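Local coordinates for protein lasso peptide isopeptidase AtxE2 (Asticcacaulis excentricus, PDB 5TXE) that hydrolyses the isopeptide bond of the threaded lasso peptides astexin-2 and astexin-3, converting them to linear peptides, at residues 481-486 and 570-575; 495-500 and 537-542; 565-570 and 575-580; 616-621 and 626-631. The protein carries 1 engineered substitution. All coordinates share one frame; numbering follows the deposited sequence.

Contact 1 of 4, residues 481-486 and 570-575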
loop_
_atom_site.group_PDB
_atom_site.type_symbol
_atom_site.label_atom_id
_atom_site.label_comp_id
_atom_site.label_asym_id
_atom_site.label_seq_id
_atom_site.Cartn_x
_atom_site.Cartn_y
_atom_site.Cartn_z
ATOM N N SER A 481 -21.049 6.467 -7.788
ATOM C CA SER A 481 -20.419 5.282 -7.202
ATOM C C SER A 481 -19.020 5.061 -7.754
ATOM O O SER A 481 -18.796 5.252 -8.939
ATOM C CB SER A 481 -21.269 4.066 -7.537
ATOM O OG SER A 481 -20.601 2.869 -7.211
ATOM N N PRO A 482 -18.058 4.643 -6.903
ATOM C CA PRO A 482 -16.711 4.346 -7.452
ATOM C C PRO A 482 -16.736 3.115 -8.389
ATOM O O PRO A 482 -15.887 3.002 -9.286
ATOM C CB PRO A 482 -15.849 4.097 -6.197
ATOM C CG PRO A 482 -16.824 3.722 -5.120
ATOM C CD PRO A 482 -18.117 4.434 -5.443
ATOM N N ILE A 483 -17.755 2.266 -8.219
ATOM C CA ILE A 483 -17.973 1.099 -9.070
ATOM C C ILE A 483 -18.444 1.567 -10.469
ATOM O O ILE A 483 -17.908 1.097 -11.482
ATOM C CB ILE A 483 -18.944 0.064 -8.430
ATOM C CG1 ILE A 483 -18.453 -0.297 -7.010
ATOM C CG2 ILE A 483 -19.049 -1.197 -9.298
ATOM C CD1 ILE A 483 -19.312 -1.307 -6.277
ATOM N N ALA A 484 -19.384 2.501 -10.534
ATOM C CA ALA A 484 -19.780 3.067 -11.831
ATOM C C ALA A 484 -18.653 3.842 -12.542
ATOM O O ALA A 484 -18.590 3.895 -13.770
ATOM C CB ALA A 484 -20.997 3.972 -11.681
ATOM N N GLN A 485 -17.776 4.459 -11.763
ATOM C CA GLN A 485 -16.691 5.220 -12.349
ATOM C C GLN A 485 -15.746 4.247 -13.023
ATOM O O GLN A 485 -15.269 4.498 -14.147
ATOM C CB GLN A 485 -15.906 5.994 -11.273
ATOM C CG GLN A 485 -14.858 6.952 -11.833
ATOM C CD GLN A 485 -14.113 7.707 -10.730
ATOM O OE1 GLN A 485 -14.712 8.411 -9.908
ATOM N NE2 GLN A 485 -12.805 7.573 -10.720
ATOM N N SER A 486 -15.446 3.165 -12.290
ATOM C CA SER A 486 -14.595 2.084 -12.775
ATOM C C SER A 486 -15.119 1.558 -14.105
ATOM O O SER A 486 -14.344 1.339 -15.017
ATOM C CB SER A 486 -14.459 0.918 -11.767
ATOM O OG SER A 486 -13.663 -0.117 -12.349
ATOM N N LEU A 570 -17.324 -8.616 -10.627
ATOM C CA LEU A 570 -16.394 -7.736 -11.349
ATOM C C LEU A 570 -17.008 -7.059 -12.577
ATOM O O LEU A 570 -16.548 -6.013 -13.027
ATOM C CB LEU A 570 -15.143 -8.485 -11.799
ATOM C CG LEU A 570 -14.139 -8.909 -10.721
ATOM C CD1 LEU A 570 -13.030 -9.760 -11.335
ATOM C CD2 LEU A 570 -13.555 -7.695 -10.036
ATOM N N LYS A 571 -18.020 -7.689 -13.108
ATOM C CA LYS A 571 -18.754 -7.207 -14.257
ATOM C C LYS A 571 -19.261 -5.762 -14.008
ATOM O O LYS A 571 -19.159 -4.927 -14.882
ATOM C CB LYS A 571 -19.854 -8.242 -14.538
ATOM C CG LYS A 571 -20.932 -7.875 -15.496
ATOM C CD LYS A 571 -20.454 -7.861 -16.934
ATOM C CE LYS A 571 -21.659 -7.771 -17.874
ATOM N NZ LYS A 571 -21.230 -7.408 -19.233
ATOM N N ALA A 572 -19.713 -5.436 -12.804
ATOM C CA ALA A 572 -20.176 -4.070 -12.531
ATOM C C ALA A 572 -19.038 -3.066 -12.553
ATOM O O ALA A 572 -19.273 -1.840 -12.729
ATOM C CB ALA A 572 -20.919 -3.997 -11.189
ATOM N N TYR A 573 -17.800 -3.544 -12.392
ATOM C CA TYR A 573 -16.635 -2.658 -12.404
ATOM C C TYR A 573 -16.127 -2.403 -13.834
ATOM O O TYR A 573 -15.125 -1.691 -14.042
ATOM C CB TYR A 573 -15.499 -3.290 -11.612
ATOM C CG TYR A 573 -15.609 -3.165 -10.121
ATOM C CD1 TYR A 573 -16.352 -4.063 -9.373
ATOM C CD2 TYR A 573 -14.896 -2.154 -9.433
ATOM C CE1 TYR A 573 -16.439 -3.953 -7.977
ATOM C CE2 TYR A 573 -14.986 -2.031 -8.041
ATOM C CZ TYR A 573 -15.753 -2.930 -7.315
ATOM O OH TYR A 573 -15.804 -2.813 -5.946
ATOM N N GLY A 574 -16.795 -3.023 -14.808
ATOM C CA GLY A 574 -16.421 -2.945 -16.201
ATOM C C GLY A 574 -15.492 -4.071 -16.657
ATOM O O GLY A 574 -14.949 -3.997 -17.769
ATOM N N ILE A 575 -15.264 -5.088 -15.816
ATOM C CA ILE A 575 -14.444 -6.213 -16.258
ATOM C C ILE A 575 -15.382 -7.232 -16.895
ATOM O O ILE A 575 -16.218 -7.812 -16.194
ATOM C CB ILE A 575 -13.688 -6.854 -15.092
ATOM C CG1 ILE A 575 -12.937 -5.791 -14.244
ATOM C CG2 ILE A 575 -12.723 -7.919 -15.605
ATOM C CD1 ILE A 575 -11.802 -5.139 -14.957
#
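Ser486, in the second turn of helix 482-490, comes closest to Tyr573 in the turn that follows helix 563-570, their CA atoms 5.2 Å apart. That turn is a Schellman motif: Gly574, at positive phi, is its C-prime residue, with Gly574 N bonded to Lys571 O and Ile575 N to Leu570 O. Leu570 O also accepts from Tyr573 N, the two donors reaching it from opposite faces of its plane. The turn presents the carbonyl of Tyr573 to the helix, where Ser486 OG donates to Tyr573 O at 2.7 Å, in the carbonyl plane and on a lone pair. The same OG lies at the edge of the Tyr573 ring. With CG1 beside the backbone N (chi1 -53°) and CG2 anti to it, Ile483 sets CG2 over one ring face, 3.9 Å from the Tyr573 centroid and 9° off the normal, a CH-pi contact, while Ile483 CG1 reaches the phenol end, 3.8 Å from Tyr573 CZ. In this alpha/beta-hydrolase enzyme the contact borders the substrate: Tyr573 packs against an aromatic side chain of the bound lasso peptide and lies close to Trp116, which binds astexin-3. Ile483 CG2 also meets Ala572 CB at 3.9 Å.

Contact 2 of 4, residues 495-500 and 537-542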
loop_
_atom_site.group_PDB
_atom_site.type_symbol
_atom_site.label_atom_id
_atom_site.label_comp_id
_atom_site.label_asym_id
_atom_site.label_seq_id
_atom_site.Cartn_x
_atom_site.Cartn_y
_atom_site.Cartn_z
ATOM N N ASN A 495 -9.116 4.306 -19.772
ATOM C CA ASN A 495 -8.108 4.749 -18.831
ATOM C C ASN A 495 -6.756 4.045 -18.994
ATOM O O ASN A 495 -5.718 4.644 -18.742
ATOM C CB ASN A 495 -8.578 4.653 -17.374
ATOM C CG ASN A 495 -7.681 5.475 -16.434
ATOM O OD1 ASN A 495 -7.318 6.611 -16.751
ATOM N ND2 ASN A 495 -7.309 4.902 -15.316
ATOM N N ARG A 496 -6.752 2.796 -19.432
ATOM C CA ARG A 496 -5.511 2.145 -19.614
ATOM C C ARG A 496 -4.746 2.810 -20.691
ATOM O O ARG A 496 -3.505 2.907 -20.611
ATOM C CB ARG A 496 -5.719 0.687 -20.019
ATOM C CG ARG A 496 -4.767 -0.245 -19.353
ATOM C CD ARG A 496 -5.340 -0.375 -17.965
ATOM N NE ARG A 496 -4.378 -0.273 -16.970
ATOM C CZ ARG A 496 -4.649 -0.343 -15.684
ATOM N NH1 ARG A 496 -5.876 -0.522 -15.256
ATOM N NH2 ARG A 496 -3.656 -0.272 -14.830
ATOM N N TRP A 497 -5.448 3.247 -21.755
ATOM C CA TRP A 497 -4.757 4.069 -22.795
ATOM C C TRP A 497 -4.217 5.395 -22.251
ATOM O O TRP A 497 -3.155 5.843 -22.625
ATOM C CB TRP A 497 -5.680 4.373 -23.951
ATOM C CG TRP A 497 -5.818 3.287 -24.924
ATOM C CD1 TRP A 497 -6.945 2.495 -25.177
ATOM C CD2 TRP A 497 -4.830 2.897 -25.854
ATOM N NE1 TRP A 497 -6.667 1.635 -26.213
ATOM C CE2 TRP A 497 -5.376 1.865 -26.639
ATOM C CE3 TRP A 497 -3.523 3.316 -26.094
ATOM C CZ2 TRP A 497 -4.659 1.252 -27.628
ATOM C CZ3 TRP A 497 -2.817 2.707 -27.089
ATOM C CH2 TRP A 497 -3.377 1.686 -27.846
ATOM N N ASN A 498 -4.969 6.053 -21.388
ATOM C CA ASN A 498 -4.471 7.312 -20.780
ATOM C C ASN A 498 -3.194 7.050 -19.984
ATOM O O ASN A 498 -2.226 7.864 -19.979
ATOM C CB ASN A 498 -5.541 7.884 -19.841
ATOM C CG ASN A 498 -5.053 9.116 -19.033
ATOM O OD1 ASN A 498 -4.475 10.073 -19.582
ATOM N ND2 ASN A 498 -5.308 9.087 -17.712
ATOM N N ILE A 499 -3.188 5.930 -19.261
ATOM C CA ILE A 499 -1.962 5.548 -18.561
ATOM C C ILE A 499 -0.798 5.286 -19.509
ATOM O O ILE A 499 0.325 5.776 -19.317
ATOM C CB ILE A 499 -2.218 4.363 -17.604
ATOM C CG1 ILE A 499 -3.098 4.861 -16.475
ATOM C CG2 ILE A 499 -0.891 3.858 -17.024
ATOM C CD1 ILE A 499 -3.830 3.767 -15.756
ATOM N N LEU A 500 -1.046 4.493 -20.525
ATOM C CA LEU A 500 0.043 4.138 -21.437
ATOM C C LEU A 500 0.567 5.381 -22.171
ATOM O O LEU A 500 1.793 5.568 -22.327
ATOM C CB LEU A 500 -0.425 3.129 -22.434
ATOM C CG LEU A 500 0.583 2.742 -23.500
ATOM C CD1 LEU A 500 1.811 2.111 -22.926
ATOM C CD2 LEU A 500 -0.042 1.775 -24.460
ATOM N N LEU A 537 2.543 -4.134 -23.338
ATOM C CA LEU A 537 3.379 -4.990 -24.200
ATOM C C LEU A 537 2.595 -5.365 -25.447
ATOM O O LEU A 537 3.142 -5.734 -26.440
ATOM C CB LEU A 537 3.818 -6.247 -23.480
ATOM C CG LEU A 537 4.714 -6.056 -22.288
ATOM C CD1 LEU A 537 5.211 -7.395 -21.772
ATOM C CD2 LEU A 537 5.888 -5.176 -22.594
ATOM N N ILE A 538 1.289 -5.291 -25.370
ATOM C CA ILE A 538 0.465 -5.643 -26.509
ATOM C C ILE A 538 0.170 -4.439 -27.375
ATOM O O ILE A 538 0.079 -4.574 -28.572
ATOM C CB ILE A 538 -0.853 -6.272 -26.044
ATOM C CG1 ILE A 538 -0.564 -7.702 -25.543
ATOM C CG2 ILE A 538 -1.917 -6.313 -27.144
ATOM C CD1 ILE A 538 -1.647 -8.183 -24.631
ATOM N N ASN A 539 -0.030 -3.279 -26.771
ATOM C CA ASN A 539 -0.512 -2.118 -27.502
ATOM C C ASN A 539 0.568 -1.051 -27.764
ATOM O O ASN A 539 0.256 0.082 -28.106
ATOM C CB ASN A 539 -1.707 -1.543 -26.734
ATOM C CG ASN A 539 -2.874 -2.502 -26.665
ATOM O OD1 ASN A 539 -3.566 -2.671 -27.622
ATOM N ND2 ASN A 539 -3.060 -3.161 -25.530
ATOM N N SER A 540 1.839 -1.413 -27.581
ATOM C CA SER A 540 2.943 -0.597 -27.996
ATOM C C SER A 540 4.152 -1.474 -28.238
ATOM O O SER A 540 4.204 -2.625 -27.838
ATOM C CB SER A 540 3.252 0.416 -26.926
ATOM O OG SER A 540 4.268 -0.007 -26.053
ATOM N N HIS A 541 5.139 -0.933 -28.908
ATOM C CA HIS A 541 6.457 -1.537 -29.032
ATOM C C HIS A 541 7.485 -0.629 -28.442
ATOM O O HIS A 541 8.626 -0.574 -28.855
ATOM C CB HIS A 541 6.756 -1.802 -30.515
ATOM C CG HIS A 541 5.908 -2.872 -31.116
ATOM N ND1 HIS A 541 4.649 -2.626 -31.635
ATOM C CD2 HIS A 541 6.145 -4.190 -31.320
ATOM C CE1 HIS A 541 4.138 -3.752 -32.103
ATOM N NE2 HIS A 541 5.021 -4.717 -31.915
ATOM N N ARG A 542 7.103 0.084 -27.407
ATOM C CA ARG A 542 8.041 0.979 -26.739
ATOM C C ARG A 542 8.900 0.336 -25.695
ATOM O O ARG A 542 9.803 1.003 -25.194
ATOM C CB ARG A 542 7.256 2.064 -26.072
ATOM C CG ARG A 542 6.405 2.823 -27.063
ATOM C CD ARG A 542 7.207 3.814 -27.870
ATOM N NE ARG A 542 6.278 4.874 -28.250
ATOM C CZ ARG A 542 6.437 6.144 -27.923
ATOM N NH1 ARG A 542 7.530 6.559 -27.274
ATOM N NH2 ARG A 542 5.501 7.005 -28.263
#
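Leu500 on helix 494-512 and Ser540, just past helix 528-539, mark the closest backbone approach, with 8.6 Å between their CA atoms, so side chains must bridge the gap. Trp497 does so with the far rim of its six-membered ring: Trp497 CH2 lies 3.8 Å from Asn539 CB. The methylene meets the indole obliquely, and the side chains cross at about a right angle, with ring and amide planes 61° apart. Trp497 CG stands anti to the carbonyl carbon (chi1 -81°), which swings the ring out along the helix flank until its end reaches Asn539. The amide of Asn539 is used outside this pair: its ND2 donates to Phe535 O, one turn back in its own helix, and to Ala588 O, leaving the CB and OD1 side to the indole. Both helices belong to the alpha/beta-hydrolase domain, where they flank the central sheet, and Phe535 joins them further by an edge-to-face stack with Trp497. With an alanine in place of Trp497 the indole is gone, which is likely to open a gap beside Asn539 CB and leave the ring of Phe535 without its edge-to-face partner. Beside the indole, Leu500 CD2 approaches Asn539 O at 4.0 Å and Ser540 CB at 4.3 Å, a looser contact of one methyl against a carbonyl oxygen and a serine methylene. Ser540 is held by its own polar bonds: its OG accepts from Arg542 N at 3.1 Å, forming an ST turn, and also bonds to Gly536 O. Arg542 reaches back to helix 494-512 through a salt bridge to Asp508.

Contact 3 of 4, residues 565-570 and 575-580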
loop_
_atom_site.group_PDB
_atom_site.type_symbol
_atom_site.label_atom_id
_atom_site.label_comp_id
_atom_site.label_asym_id
_atom_site.label_seq_id
_atom_site.Cartn_x
_atom_site.Cartn_y
_atom_site.Cartn_z
ATOM N N ARG A 565 -18.524 -16.143 -7.788
ATOM C CA ARG A 565 -18.897 -14.979 -6.985
ATOM C C ARG A 565 -18.116 -13.716 -7.367
ATOM O O ARG A 565 -18.706 -12.688 -7.711
ATOM C CB ARG A 565 -18.697 -15.299 -5.542
ATOM C CG ARG A 565 -18.687 -14.177 -4.533
ATOM C CD ARG A 565 -19.935 -13.354 -4.598
ATOM N NE ARG A 565 -21.081 -14.094 -4.119
ATOM C CZ ARG A 565 -21.402 -14.252 -2.840
ATOM N NH1 ARG A 565 -20.632 -13.764 -1.886
ATOM N NH2 ARG A 565 -22.500 -14.932 -2.531
ATOM N N ILE A 566 -16.796 -13.774 -7.295
ATOM C CA ILE A 566 -16.009 -12.640 -7.666
ATOM C C ILE A 566 -16.105 -12.341 -9.164
ATOM O O ILE A 566 -16.149 -11.167 -9.535
ATOM C CB ILE A 566 -14.557 -12.768 -7.207
ATOM C CG1 ILE A 566 -14.509 -12.605 -5.679
ATOM C CG2 ILE A 566 -13.682 -11.673 -7.800
ATOM C CD1 ILE A 566 -13.195 -13.078 -5.074
ATOM N N SER A 567 -16.110 -13.392 -9.994
ATOM C CA SER A 567 -16.270 -13.214 -11.405
ATOM C C SER A 567 -17.530 -12.376 -11.740
ATOM O O SER A 567 -17.481 -11.426 -12.528
ATOM C CB SER A 567 -16.333 -14.558 -12.130
ATOM O OG SER A 567 -16.696 -14.347 -13.485
ATOM N N GLY A 568 -18.647 -12.763 -11.159
ATOM C CA GLY A 568 -19.918 -12.049 -11.320
ATOM C C GLY A 568 -19.854 -10.611 -10.805
ATOM O O GLY A 568 -20.338 -9.698 -11.461
ATOM N N ALA A 569 -19.223 -10.392 -9.666
ATOM C CA ALA A 569 -19.154 -9.044 -9.066
ATOM C C ALA A 569 -18.278 -8.098 -9.863
ATOM O O ALA A 569 -18.460 -6.890 -9.793
ATOM C CB ALA A 569 -18.657 -9.108 -7.612
ATOM N N LEU A 570 -17.324 -8.616 -10.627
ATOM C CA LEU A 570 -16.394 -7.736 -11.349
ATOM C C LEU A 570 -17.008 -7.059 -12.577
ATOM O O LEU A 570 -16.548 -6.013 -13.027
ATOM C CB LEU A 570 -15.143 -8.485 -11.799
ATOM C CG LEU A 570 -14.139 -8.909 -10.721
ATOM C CD1 LEU A 570 -13.030 -9.760 -11.335
ATOM C CD2 LEU A 570 -13.555 -7.695 -10.036
ATOM N N ILE A 575 -15.264 -5.088 -15.816
ATOM C CA ILE A 575 -14.444 -6.213 -16.258
ATOM C C ILE A 575 -15.382 -7.232 -16.895
ATOM O O ILE A 575 -16.218 -7.812 -16.194
ATOM C CB ILE A 575 -13.688 -6.854 -15.092
ATOM C CG1 ILE A 575 -12.937 -5.791 -14.244
ATOM C CG2 ILE A 575 -12.723 -7.919 -15.605
ATOM C CD1 ILE A 575 -11.802 -5.139 -14.957
ATOM N N GLU A 576 -15.210 -7.525 -18.186
ATOM C CA GLU A 576 -16.202 -8.350 -18.892
ATOM C C GLU A 576 -15.994 -9.866 -18.697
ATOM O O GLU A 576 -15.635 -10.602 -19.608
ATOM C CB GLU A 576 -16.230 -7.998 -20.384
ATOM C CG GLU A 576 -16.490 -6.524 -20.703
ATOM C CD GLU A 576 -17.805 -5.944 -20.183
ATOM O OE1 GLU A 576 -18.753 -6.689 -19.860
ATOM O OE2 GLU A 576 -17.889 -4.694 -20.104
ATOM N N THR A 577 -16.284 -10.337 -17.502
ATOM C CA THR A 577 -16.084 -11.741 -17.152
ATOM C C THR A 577 -17.120 -12.689 -17.771
ATOM O O THR A 577 -16.942 -13.900 -17.774
ATOM C CB THR A 577 -16.121 -11.905 -15.672
ATOM O OG1 THR A 577 -17.340 -11.337 -15.164
ATOM C CG2 THR A 577 -14.921 -11.170 -15.055
ATOM N N ASP A 578 -18.157 -12.139 -18.372
ATOM C CA ASP A 578 -19.074 -12.953 -19.181
ATOM C C ASP A 578 -18.584 -13.168 -20.637
ATOM O O ASP A 578 -19.176 -13.928 -21.373
ATOM C CB ASP A 578 -20.467 -12.359 -19.183
ATOM C CG ASP A 578 -20.504 -10.884 -19.687
ATOM O OD1 ASP A 578 -19.450 -10.199 -19.808
ATOM O OD2 ASP A 578 -21.631 -10.399 -19.929
ATOM N N GLN A 579 -17.505 -12.501 -21.046
ATOM C CA GLN A 579 -16.861 -12.842 -22.332
ATOM C C GLN A 579 -15.742 -13.881 -22.106
ATOM O O GLN A 579 -14.920 -13.765 -21.179
ATOM C CB GLN A 579 -16.302 -11.582 -23.005
ATOM C CG GLN A 579 -17.345 -10.591 -23.529
ATOM C CD GLN A 579 -16.671 -9.360 -24.113
ATOM O OE1 GLN A 579 -15.597 -9.441 -24.725
ATOM N NE2 GLN A 579 -17.246 -8.209 -23.852
ATOM N N ALA A 580 -15.733 -14.884 -22.970
ATOM C CA ALA A 580 -14.632 -15.801 -23.113
ATOM C C ALA A 580 -13.392 -15.052 -23.625
ATOM O O ALA A 580 -13.448 -13.860 -23.988
ATOM C CB ALA A 580 -15.014 -16.919 -24.086
#
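Thr577 OG1 donates to Ser567 O at 2.6 Å, tying the loop after helix 563-570 back onto the helix, besides the Ile575 N to Leu570 O bond of the helix end. The hydroxyl comes in 46° above the carbonyl plane, not on a lone pair. It is put there by a chi1 of 54°, which sets OG1 between the backbone N and the carbonyl carbon, while CG2 turns toward the helix and lies 3.6 Å from Ser567 O. Alongside, Ser567 OG packs on Thr577 CB at 3.3 Å. A valine in place of Thr577 would lack the hydroxyl, and would probably leave Ser567 O without this donor and the loop less firmly held. The loop's backbone is bonded too: Thr577 N reaches Ile575 O in an inverse gamma turn centred on Glu576, and Gln579 N reaches Glu576 O, closing a type I beta turn. Glu576 O also takes the indole N-H of Trp586, and the carboxylates of Glu576 and Asp578 both form salt bridges with Lys571. Leu570 and Ile575 pack on the bound peptide, and Leu570 touches Asn562, which binds astexin-3. With the Thr577 hydroxyl and several backbone groups bonded, the chemistry is consistent with a loop held against the helix.

Contact 4 of 4, residues 616-621 and 626-631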
loop_
_atom_site.group_PDB
_atom_site.type_symbol
_atom_site.label_atom_id
_atom_site.label_comp_id
_atom_site.label_asym_id
_atom_site.label_seq_id
_atom_site.Cartn_x
_atom_site.Cartn_y
_atom_site.Cartn_z
ATOM N N PRO A 616 -2.147 -20.391 -18.540
ATOM C CA PRO A 616 -2.486 -20.449 -19.988
ATOM C C PRO A 616 -1.656 -19.473 -20.835
ATOM O O PRO A 616 -1.074 -19.851 -21.837
ATOM C CB PRO A 616 -3.985 -20.067 -20.018
ATOM C CG PRO A 616 -4.462 -20.515 -18.678
ATOM C CD PRO A 616 -3.343 -20.258 -17.713
ATOM N N GLY A 617 -1.564 -18.250 -20.364
ATOM C CA GLY A 617 -0.727 -17.253 -20.998
ATOM C C GLY A 617 0.702 -17.681 -21.147
ATOM O O GLY A 617 1.295 -17.604 -22.241
ATOM N N PHE A 618 1.274 -18.162 -20.061
ATOM C CA PHE A 618 2.656 -18.605 -20.121
ATOM C C PHE A 618 2.835 -19.706 -21.171
ATOM O O PHE A 618 3.791 -19.725 -21.917
ATOM C CB PHE A 618 3.118 -19.070 -18.739
ATOM C CG PHE A 618 4.510 -19.620 -18.724
ATOM C CD1 PHE A 618 5.596 -18.787 -18.626
ATOM C CD2 PHE A 618 4.727 -20.968 -18.859
ATOM C CE1 PHE A 618 6.867 -19.282 -18.621
ATOM C CE2 PHE A 618 6.007 -21.477 -18.865
ATOM C CZ PHE A 618 7.076 -20.629 -18.716
ATOM N N THR A 619 1.915 -20.647 -21.200
ATOM C CA THR A 619 2.056 -21.814 -22.070
ATOM C C THR A 619 1.922 -21.400 -23.527
ATOM O O THR A 619 2.649 -21.909 -24.378
ATOM C CB THR A 619 1.011 -22.847 -21.696
ATOM O OG1 THR A 619 1.156 -23.201 -20.291
ATOM C CG2 THR A 619 1.114 -24.057 -22.553
ATOM N N ALA A 620 1.042 -20.436 -23.820
ATOM C CA ALA A 620 0.889 -19.949 -25.209
ATOM C C ALA A 620 2.145 -19.231 -25.650
ATOM O O ALA A 620 2.631 -19.443 -26.751
ATOM C CB ALA A 620 -0.324 -19.067 -25.337
ATOM N N LEU A 621 2.721 -18.448 -24.751
ATOM C CA LEU A 621 3.966 -17.781 -25.037
ATOM C C LEU A 621 5.100 -18.722 -25.275
ATOM O O LEU A 621 5.885 -18.509 -26.240
ATOM C CB LEU A 621 4.348 -16.831 -23.916
ATOM C CG LEU A 621 3.435 -15.586 -23.824
ATOM C CD1 LEU A 621 3.683 -14.856 -22.513
ATOM C CD2 LEU A 621 3.672 -14.588 -24.972
ATOM N N LYS A 626 8.390 -17.384 -27.370
ATOM C CA LYS A 626 8.689 -16.068 -26.899
ATOM C C LYS A 626 9.588 -16.127 -25.688
ATOM O O LYS A 626 9.582 -17.118 -24.940
ATOM C CB LYS A 626 7.363 -15.342 -26.583
ATOM C CG LYS A 626 6.429 -15.362 -27.786
ATOM C CD LYS A 626 7.112 -14.735 -29.030
ATOM C CE LYS A 626 6.217 -14.762 -30.251
ATOM N NZ LYS A 626 6.816 -14.105 -31.452
ATOM N N PRO A 627 10.344 -15.048 -25.451
ATOM C CA PRO A 627 11.255 -14.989 -24.295
ATOM C C PRO A 627 10.586 -14.611 -22.972
ATOM O O PRO A 627 10.744 -13.500 -22.504
ATOM C CB PRO A 627 12.246 -13.926 -24.703
ATOM C CG PRO A 627 11.478 -13.024 -25.632
ATOM C CD PRO A 627 10.435 -13.844 -26.294
ATOM N N VAL A 628 9.919 -15.593 -22.367
ATOM C CA VAL A 628 9.164 -15.442 -21.154
ATOM C C VAL A 628 9.760 -16.418 -20.100
ATOM O O VAL A 628 10.248 -17.486 -20.439
ATOM C CB VAL A 628 7.701 -15.771 -21.396
ATOM C CG1 VAL A 628 7.523 -17.219 -21.788
ATOM C CG2 VAL A 628 6.827 -15.505 -20.173
ATOM N N GLU A 629 9.727 -16.027 -18.838
ATOM C CA GLU A 629 10.159 -16.895 -17.731
ATOM C C GLU A 629 9.254 -16.580 -16.561
ATOM O O GLU A 629 8.876 -15.417 -16.325
ATOM C CB GLU A 629 11.611 -16.636 -17.370
ATOM C CG GLU A 629 12.088 -17.462 -16.202
ATOM C CD GLU A 629 13.588 -17.530 -16.064
ATOM O OE1 GLU A 629 14.138 -16.923 -15.118
ATOM O OE2 GLU A 629 14.239 -18.213 -16.883
ATOM N N LEU A 630 8.896 -17.640 -15.840
ATOM C CA LEU A 630 8.006 -17.561 -14.682
ATOM C C LEU A 630 8.709 -18.164 -13.477
ATOM O O LEU A 630 9.273 -19.279 -13.536
ATOM C CB LEU A 630 6.710 -18.341 -14.979
ATOM C CG LEU A 630 5.748 -18.687 -13.837
ATOM C CD1 LEU A 630 5.173 -17.420 -13.218
ATOM C CD2 LEU A 630 4.574 -19.497 -14.309
ATOM N N ILE A 631 8.679 -17.425 -12.390
ATOM C CA ILE A 631 9.292 -17.831 -11.169
ATOM C C ILE A 631 8.182 -17.965 -10.187
ATOM O O ILE A 631 7.312 -17.132 -10.146
ATOM C CB ILE A 631 10.250 -16.784 -10.609
ATOM C CG1 ILE A 631 11.290 -16.361 -11.648
ATOM C CG2 ILE A 631 10.982 -17.289 -9.369
ATOM C CD1 ILE A 631 12.296 -17.442 -12.118
#
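Leu621 O, on helix 615-623, accepts from Lys626 N at 3.0 Å, a nearly straight bond (N-H...O 166°) that brings the chain round from the helix into strand 628-633. Helix and strand then run back past one another, their axes 9.0 Å apart at closest and their directions at 145°: the helix lies in the beta-alpha-beta crossover between parallel strands 602-607 and 628-633 of the alpha/beta-hydrolase sheet, the latter one of its two edge strands. The tight part is apolar. Val628 is wedged between two helix side chains: Leu621 CB meets Val628 CG1 at 3.8 Å, crossing at about a right angle, and Phe618 CD1 meets Val628 CG2 at 3.8 Å, obliquely to the ring. Phe618 CG lies anti to the backbone N (chi1 177°), which carries the ring over to the strand, where Phe618 CE1 touches Leu630 CB at 3.8 Å and Leu630 CD2 covers one face. The looser side is at Lys626, partly exposed. Its CG still packs on Leu621 CD2 at 4.0 Å, but the chain bends at chi2 and leads its ammonium away to a salt bridge with Asp599 and a hydrogen bond to Ser596 O. Glu629, pointing away from the helix, pairs with Arg677. The chemistry thus divides: hydrocarbon makes up the side-chain interface, with one backbone bond at its end, while each charge is turned away to a partner beyond the two segments.

All four contacts belong to the alpha/beta-hydrolase part of the enzyme. Contacts 1 and 3 are neighbours, their centres about 11 Å apart; they share Leu570 and Ile575, alternate along the chain, and are joined by the salt bridges of Lys571 to Glu576 and Asp578. Residues of both pack on the bound lasso peptide, consistent with their forming part of its binding site. Contact 2, which falls in sequence between the two halves of contact 1, has its centre about 21 Å from that of contact 1, away from the active-site and substrate-binding residues. Contact 4 comes last, at edge strand 628-633 of the mixed sheet, its centre about 20 Å from that of contact 2 and about 24 Å from that of contact 3.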